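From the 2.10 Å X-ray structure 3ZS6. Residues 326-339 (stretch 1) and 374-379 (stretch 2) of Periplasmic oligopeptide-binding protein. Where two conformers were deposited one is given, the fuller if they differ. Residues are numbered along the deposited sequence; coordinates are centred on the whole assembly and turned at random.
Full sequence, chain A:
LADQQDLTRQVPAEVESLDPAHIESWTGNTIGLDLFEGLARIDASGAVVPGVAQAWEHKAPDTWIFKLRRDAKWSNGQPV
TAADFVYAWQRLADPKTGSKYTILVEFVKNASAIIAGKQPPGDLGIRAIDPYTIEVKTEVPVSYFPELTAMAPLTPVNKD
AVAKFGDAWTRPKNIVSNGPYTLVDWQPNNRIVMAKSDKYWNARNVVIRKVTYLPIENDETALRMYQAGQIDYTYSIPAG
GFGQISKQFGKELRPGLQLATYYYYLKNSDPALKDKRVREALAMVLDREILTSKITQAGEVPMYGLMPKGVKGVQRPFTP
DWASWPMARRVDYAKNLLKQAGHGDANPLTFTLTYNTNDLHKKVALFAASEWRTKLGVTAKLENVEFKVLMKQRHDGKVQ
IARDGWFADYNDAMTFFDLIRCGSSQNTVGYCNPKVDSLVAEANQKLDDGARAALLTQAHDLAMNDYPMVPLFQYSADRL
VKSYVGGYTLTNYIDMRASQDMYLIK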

ATOM      1  N   PRO A 326      16.476  25.774  14.193  1.00 37.31           N
ATOM      2  CA  PRO A 326      16.803  25.292  15.535  1.00 35.52           C
ATOM      3  C   PRO A 326      15.533  24.789  16.202  1.00 34.74           C
ATOM      4  O   PRO A 326      14.466  25.379  16.012  1.00 36.11           O
ATOM      5  CB  PRO A 326      17.289  26.558  16.245  1.00 34.20           C
ATOM      6  CG  PRO A 326      17.853  27.401  15.147  1.00 35.16           C
ATOM      7  CD  PRO A 326      17.026  27.114  13.925  1.00 33.60           C
ATOM      8  N   MET A 327      15.634  23.720  16.979  1.00 28.66           N
ATOM      9  CA  MET A 327      14.443  23.150  17.594  1.00 33.46           C
ATOM     10  C   MET A 327      13.723  24.174  18.475  1.00 31.08           C
ATOM     11  O   MET A 327      12.496  24.273  18.442  1.00 30.39           O
ATOM     12  CB  MET A 327      14.776  21.871  18.379  1.00 32.41           C
ATOM     13  CG  MET A 327      13.548  21.097  18.843  1.00 31.53           C
ATOM     14  SD  MET A 327      12.425  20.656  17.488  1.00 31.61           S
ATOM     15  CE  MET A 327      13.487  19.629  16.464  1.00 17.52           C
ATOM     16  N   ALA A 328      14.485  24.940  19.250  1.00 29.20           N
ATOM     17  CA  ALA A 328      13.903  25.957  20.125  1.00 31.99           C
ATOM     18  C   ALA A 328      12.986  26.903  19.350  1.00 29.15           C
ATOM     19  O   ALA A 328      11.902  27.258  19.816  1.00 33.36           O
ATOM     20  CB  ALA A 328      15.005  26.746  20.849  1.00 34.31           C
ATOM     21  N   ARG A 329      13.432  27.304  18.166  1.00 28.38           N
ATOM     22  CA  ARG A 329      12.634  28.128  17.262  1.00 30.47           C
ATOM     23  C   ARG A 329      11.415  27.358  16.744  1.00 29.36           C
ATOM     24  O   ARG A 329      10.321  27.916  16.623  1.00 29.38           O
ATOM     25  CB  ARG A 329      13.509  28.598  16.096  1.00 33.03           C
ATOM     26  CG  ARG A 329      12.808  29.441  15.042  1.00 35.18           C
ATOM     27  CD  ARG A 329      13.849  30.140  14.189  1.00 39.77           C
ATOM     28  NE  ARG A 329      13.406  30.428  12.828  1.00 36.61           N
ATOM     29  CZ  ARG A 329      14.241  30.634  11.812  1.00 41.44           C
ATOM     30  NH1 ARG A 329      15.555  30.577  12.008  1.00 37.89           N
ATOM     31  NH2 ARG A 329      13.768  30.889  10.600  1.00 46.54           N
ATOM     32  N   ARG A 330      11.605  26.079  16.435  1.00 24.35           N
ATOM     33  CA  ARG A 330      10.491  25.234  16.015  1.00 24.92           C
ATOM     34  C   ARG A 330       9.402  25.233  17.069  1.00 25.26           C
ATOM     35  O   ARG A 330       8.230  25.433  16.764  1.00 22.83           O
ATOM     36  CB  ARG A 330      10.953  23.795  15.796  1.00 24.15           C
ATOM     37  CG  ARG A 330      11.642  23.543  14.486  1.00 22.92           C
ATOM     38  CD  ARG A 330      11.284  22.142  14.036  1.00 32.16           C
ATOM     39  NE  ARG A 330      12.395  21.482  13.378  1.00 32.89           N
ATOM     40  CZ  ARG A 330      12.410  20.190  13.086  1.00 29.23           C
ATOM     41  NH1 ARG A 330      11.370  19.423  13.400  1.00 25.75           N
ATOM     42  NH2 ARG A 330      13.468  19.670  12.483  1.00 28.06           N
ATOM     43  N   VAL A 331       9.809  25.006  18.314  1.00 25.63           N
ATOM     44  CA  VAL A 331       8.874  24.894  19.425  1.00 30.44           C
ATOM     45  C   VAL A 331       8.137  26.208  19.710  1.00 30.45           C
ATOM     46  O   VAL A 331       6.918  26.218  19.902  1.00 30.03           O
ATOM     47  CB  VAL A 331       9.595  24.405  20.698  1.00 30.31           C
ATOM     48  CG1 VAL A 331       8.713  24.601  21.919  1.00 34.50           C
ATOM     49  CG2 VAL A 331      10.012  22.939  20.540  1.00 29.48           C
ATOM     50  N   ASP A 332       8.879  27.311  19.741  1.00 29.37           N
ATOM     51  CA  ASP A 332       8.272  28.634  19.924  1.00 28.55           C
ATOM     52  C   ASP A 332       7.211  28.917  18.865  1.00 24.60           C
ATOM     53  O   ASP A 332       6.091  29.328  19.172  1.00 27.67           O
ATOM     54  CB  ASP A 332       9.342  29.728  19.870  1.00 38.54           C
ATOM     55  CG  ASP A 332      10.184  29.785  21.127  1.00 50.23           C
ATOM     56  OD1 ASP A 332       9.633  29.530  22.220  1.00 54.33           O
ATOM     57  OD2 ASP A 332      11.393  30.089  21.021  1.00 54.25           O
ATOM     58  N   TYR A 333       7.572  28.711  17.606  1.00 25.98           N
ATOM     59  CA  TYR A 333       6.640  28.939  16.514  1.00 25.01           C
ATOM     60  C   TYR A 333       5.403  28.056  16.692  1.00 26.88           C
ATOM     61  O   TYR A 333       4.273  28.512  16.529  1.00 23.49           O
ATOM     62  CB  TYR A 333       7.332  28.668  15.178  1.00 28.21           C
ATOM     63  CG  TYR A 333       6.575  29.146  13.959  1.00 31.07           C
ATOM     64  CD1 TYR A 333       5.536  28.393  13.427  1.00 23.52           C
ATOM     65  CD2 TYR A 333       6.907  30.345  13.332  1.00 29.97           C
ATOM     66  CE1 TYR A 333       4.843  28.818  12.316  1.00 29.85           C
ATOM     67  CE2 TYR A 333       6.217  30.782  12.214  1.00 33.66           C
ATOM     68  CZ  TYR A 333       5.184  30.011  11.712  1.00 33.35           C
ATOM     69  OH  TYR A 333       4.486  30.422  10.598  1.00 35.39           O
ATOM     70  N   ALA A 334       5.613  26.790  17.049  1.00 27.70           N
ATOM     71  CA  ALA A 334       4.498  25.847  17.170  1.00 20.79           C
ATOM     72  C   ALA A 334       3.569  26.193  18.336  1.00 21.62           C
ATOM     73  O   ALA A 334       2.340  26.127  18.209  1.00 22.97           O
ATOM     74  CB  ALA A 334       5.021  24.398  17.290  1.00 18.18           C
ATOM     75  N   LYS A 335       4.153  26.554  19.477  1.00 23.72           N
ATOM     76  CA  LYS A 335       3.357  27.007  20.621  1.00 31.43           C
ATOM     77  C   LYS A 335       2.510  28.233  20.270  1.00 27.76           C
ATOM     78  O   LYS A 335       1.362  28.355  20.697  1.00 34.28           O
ATOM     79  CB  LYS A 335       4.248  27.300  21.836  1.00 37.52           C
ATOM     80  CG  LYS A 335       4.618  26.059  22.634  1.00 39.07           C
ATOM     81  CD  LYS A 335       5.359  26.396  23.918  1.00 50.68           C
ATOM     82  CE  LYS A 335       6.779  26.860  23.641  1.00 58.18           C
ATOM     83  NZ  LYS A 335       7.517  27.137  24.905  1.00 62.50           N
ATOM     84  N   ASN A 336       3.078  29.143  19.490  1.00 25.11           N
ATOM     85  CA  ASN A 336       2.349  30.327  19.044  0.54 25.51           C
ATOM     86  C   ASN A 336       1.198  29.951  18.106  1.00 26.83           C
ATOM     87  O   ASN A 336       0.130  30.569  18.124  1.00 28.21           O
ATOM     88  CB  ASN A 336       3.305  31.305  18.357  0.54 28.13           C
ATOM     89  CG  ASN A 336       2.829  32.743  18.436  0.54 29.04           C
ATOM     90  OD1 ASN A 336       2.172  33.245  17.523  0.54 30.02           O
ATOM     91  ND2 ASN A 336       3.163  33.417  19.531  0.54 30.20           N
ATOM     92  N   LEU A 337       1.420  28.931  17.284  1.00 25.91           N
ATOM     93  CA  LEU A 337       0.360  28.430  16.422  1.00 28.46           C
ATOM     94  C   LEU A 337      -0.810  27.928  17.262  1.00 20.55           C
ATOM     95  O   LEU A 337      -1.965  28.223  16.965  1.00 23.64           O
ATOM     96  CB  LEU A 337       0.875  27.306  15.511  1.00 27.74           C
ATOM     97  CG  LEU A 337       1.776  27.723  14.353  1.00 26.47           C
ATOM     98  CD1 LEU A 337       2.312  26.481  13.617  1.00 29.37           C
ATOM     99  CD2 LEU A 337       1.035  28.645  13.393  1.00 25.18           C
ATOM    100  N   LEU A 338      -0.509  27.164  18.312  1.00 21.91           N
ATOM    101  CA  LEU A 338      -1.553  26.638  19.187  1.00 18.38           C
ATOM    102  C   LEU A 338      -2.314  27.790  19.830  1.00 25.70           C
ATOM    103  O   LEU A 338      -3.545  27.765  19.936  1.00 24.11           O
ATOM    104  CB  LEU A 338      -0.960  25.729  20.267  1.00 22.14           C
ATOM    105  CG  LEU A 338      -0.473  24.339  19.826  1.00 23.08           C
ATOM    106  CD1 LEU A 338      -0.023  23.524  21.026  1.00 21.01           C
ATOM    107  CD2 LEU A 338      -1.563  23.604  19.054  1.00 21.63           C
ATOM    108  N   LYS A 339      -1.568  28.803  20.259  1.00 25.19           N
ATOM    109  CA  LYS A 339      -2.169  29.991  20.852  1.00 28.47           C
ATOM    110  C   LYS A 339      -3.075  30.673  19.833  1.00 31.10           C
ATOM    111  O   LYS A 339      -4.237  30.968  20.118  1.00 32.18           O
ATOM    112  CB  LYS A 339      -1.079  30.949  21.335  1.00 28.67           C
ATOM    113  CG  LYS A 339      -1.594  32.267  21.898  1.00 41.39           C
ATOM    114  CD  LYS A 339      -0.442  33.115  22.441  1.00 47.66           C
ATOM    115  CE  LYS A 339      -0.939  34.423  23.042  1.00 52.08           C
ATOM    116  NZ  LYS A 339       0.193  35.298  23.465  1.00 52.66           N
TER
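Stretch 2 (374-379) TKLGVT

Stretch 2 packs as the end of one helix, and the turn that follows it, against the side of another. Met327 to Lys339 form a regular helix that continues beyond the stretch, with Pro326 at its N-cap position. Its backbone hydrogen bonds run unbroken from Arg330 N to Pro326 O (3.0 Å) through to Lys339 N to Lys335 O (3.0 Å). In stretch 2, Thr374, Lys375 and Leu376 complete a helix that begins earlier in the chain. Gly377 then leaves helical geometry with phi 68° and psi 24°, a positive phi that by itself favours glycine, and Val378 adopts an extended conformation (-91°/132°).

The two chains advance in the same general sense across the contact. Val331 lies opposite Lys375, with 6.3 Å between Val331 CA and Lys375 CA, and Lys335 lies opposite Leu376, with 6.1 Å between Lys335 CA and Leu376 CA. Further along, Leu338 reaches Val378. The residues used on stretch 1, Met327, Val331, Ala334, Lys335 and Leu338, recur at intervals of one, three or four and so line one side of the helix. Together the two stretches bury 337 Å², counting both sides.

Apolar packing centres on Leu376. Its CA-to-CB bond points sideways, but the m, t rotamer brings the end of the side chain nearer the helix. Leu376 CD2 lies 3.8 Å from Ala334 CB and 4.1 Å from Leu338 CD1; Ala334 points its CA-to-CB bond toward stretch 2. Leu376 CD2 is also 3.8 Å from Lys335 CG, so the aliphatic part of that exposed lysine borders the leucine. Leu338 CD1 also meets Val378 CG2 at 4.0 Å, extending the apolar contact past the glycine turn.

Lys375 supplies the other large share of the contact. Its side chain is nearly fully extended (m, t, t, t) and runs along the helix towards its N-terminal end. Lys375 CD packs 3.7 Å from Val331 CG2, and farther out Lys375 NZ comes within 3.5 Å of Met327 SD. This amine is hydrogen-bonded elsewhere in the structure, and its approach to the sulfur is a contact rather than a hydrogen bond.

Backbone atoms of stretch 2 also take part through Lys375 O, which lies 3.4 Å from Val331 CG1 and 3.9 Å from Lys335 CG. These are carbon-to-oxygen contacts, and no hydrogen bond links the two stretches. The association therefore rests on side-chain packing and close van der Waals contact.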

ATOM      1  N   THR A 374       6.397  17.234  26.191  1.00 25.17           N
ATOM      2  CA  THR A 374       7.477  18.092  26.669  1.00 27.51           C
ATOM      3  C   THR A 374       7.629  19.389  25.876  1.00 28.13           C
ATOM      4  O   THR A 374       8.092  20.393  26.414  1.00 27.33           O
ATOM      5  CB  THR A 374       8.826  17.345  26.679  1.00 30.54           C
ATOM      6  OG1 THR A 374       9.164  16.965  25.340  1.00 33.72           O
ATOM      7  CG2 THR A 374       8.737  16.098  27.542  1.00 25.91           C
ATOM      8  N   LYS A 375       7.240  19.379  24.604  1.00 23.30           N
ATOM      9  CA  LYS A 375       7.440  20.564  23.772  1.00 20.66           C
ATOM     10  C   LYS A 375       6.200  21.442  23.629  1.00 25.57           C
ATOM     11  O   LYS A 375       6.314  22.646  23.412  1.00 29.59           O
ATOM     12  CB  LYS A 375       7.997  20.200  22.396  1.00 21.32           C
ATOM     13  CG  LYS A 375       9.404  19.609  22.441  1.00 26.27           C
ATOM     14  CD  LYS A 375       9.908  19.265  21.046  1.00 24.44           C
ATOM     15  CE  LYS A 375      11.255  18.550  21.095  1.00 22.01           C
ATOM     16  NZ  LYS A 375      11.661  18.043  19.749  1.00 17.05           N
ATOM     17  N   LEU A 376       5.020  20.854  23.759  1.00 24.08           N
ATOM     18  CA  LEU A 376       3.795  21.609  23.527  1.00 25.45           C
ATOM     19  C   LEU A 376       2.815  21.493  24.683  1.00 25.36           C
ATOM     20  O   LEU A 376       1.819  22.215  24.733  1.00 28.42           O
ATOM     21  CB  LEU A 376       3.119  21.131  22.239  1.00 21.88           C
ATOM     22  CG  LEU A 376       3.832  21.385  20.908  1.00 23.64           C
ATOM     23  CD1 LEU A 376       3.053  20.727  19.779  1.00 20.14           C
ATOM     24  CD2 LEU A 376       3.990  22.884  20.653  1.00 27.39           C
ATOM     25  N   GLY A 377       3.085  20.575  25.603  1.00 23.44           N
ATOM     26  CA  GLY A 377       2.149  20.304  26.679  1.00 25.47           C
ATOM     27  C   GLY A 377       0.879  19.663  26.146  1.00 30.84           C
ATOM     28  O   GLY A 377      -0.189  19.761  26.755  1.00 35.02           O
ATOM     29  N   VAL A 378       0.991  19.023  24.986  1.00 27.41           N
ATOM     30  CA  VAL A 378      -0.122  18.280  24.401  1.00 21.01           C
ATOM     31  C   VAL A 378      -0.084  16.829  24.862  1.00 23.28           C
ATOM     32  O   VAL A 378       0.965  16.186  24.815  1.00 20.32           O
ATOM     33  CB  VAL A 378      -0.081  18.335  22.856  1.00 20.12           C
ATOM     34  CG1 VAL A 378      -1.033  17.313  22.255  1.00 15.89           C
ATOM     35  CG2 VAL A 378      -0.419  19.736  22.371  1.00 20.06           C
ATOM     36  N   THR A 379      -1.223  16.310  25.304  1.00 20.73           N
ATOM     37  CA  THR A 379      -1.269  14.949  25.822  1.00 19.99           C
ATOM     38  C   THR A 379      -1.814  13.968  24.783  1.00 22.42           C
ATOM     39  O   THR A 379      -2.941  14.107  24.306  1.00 25.24           O
ATOM     40  CB  THR A 379      -2.135  14.863  27.099  1.00 26.44           C
ATOM     41  OG1 THR A 379      -1.642  15.784  28.081  1.00 34.41           O
ATOM     42  CG2 THR A 379      -2.108  13.459  27.675  1.00 23.30           C
TER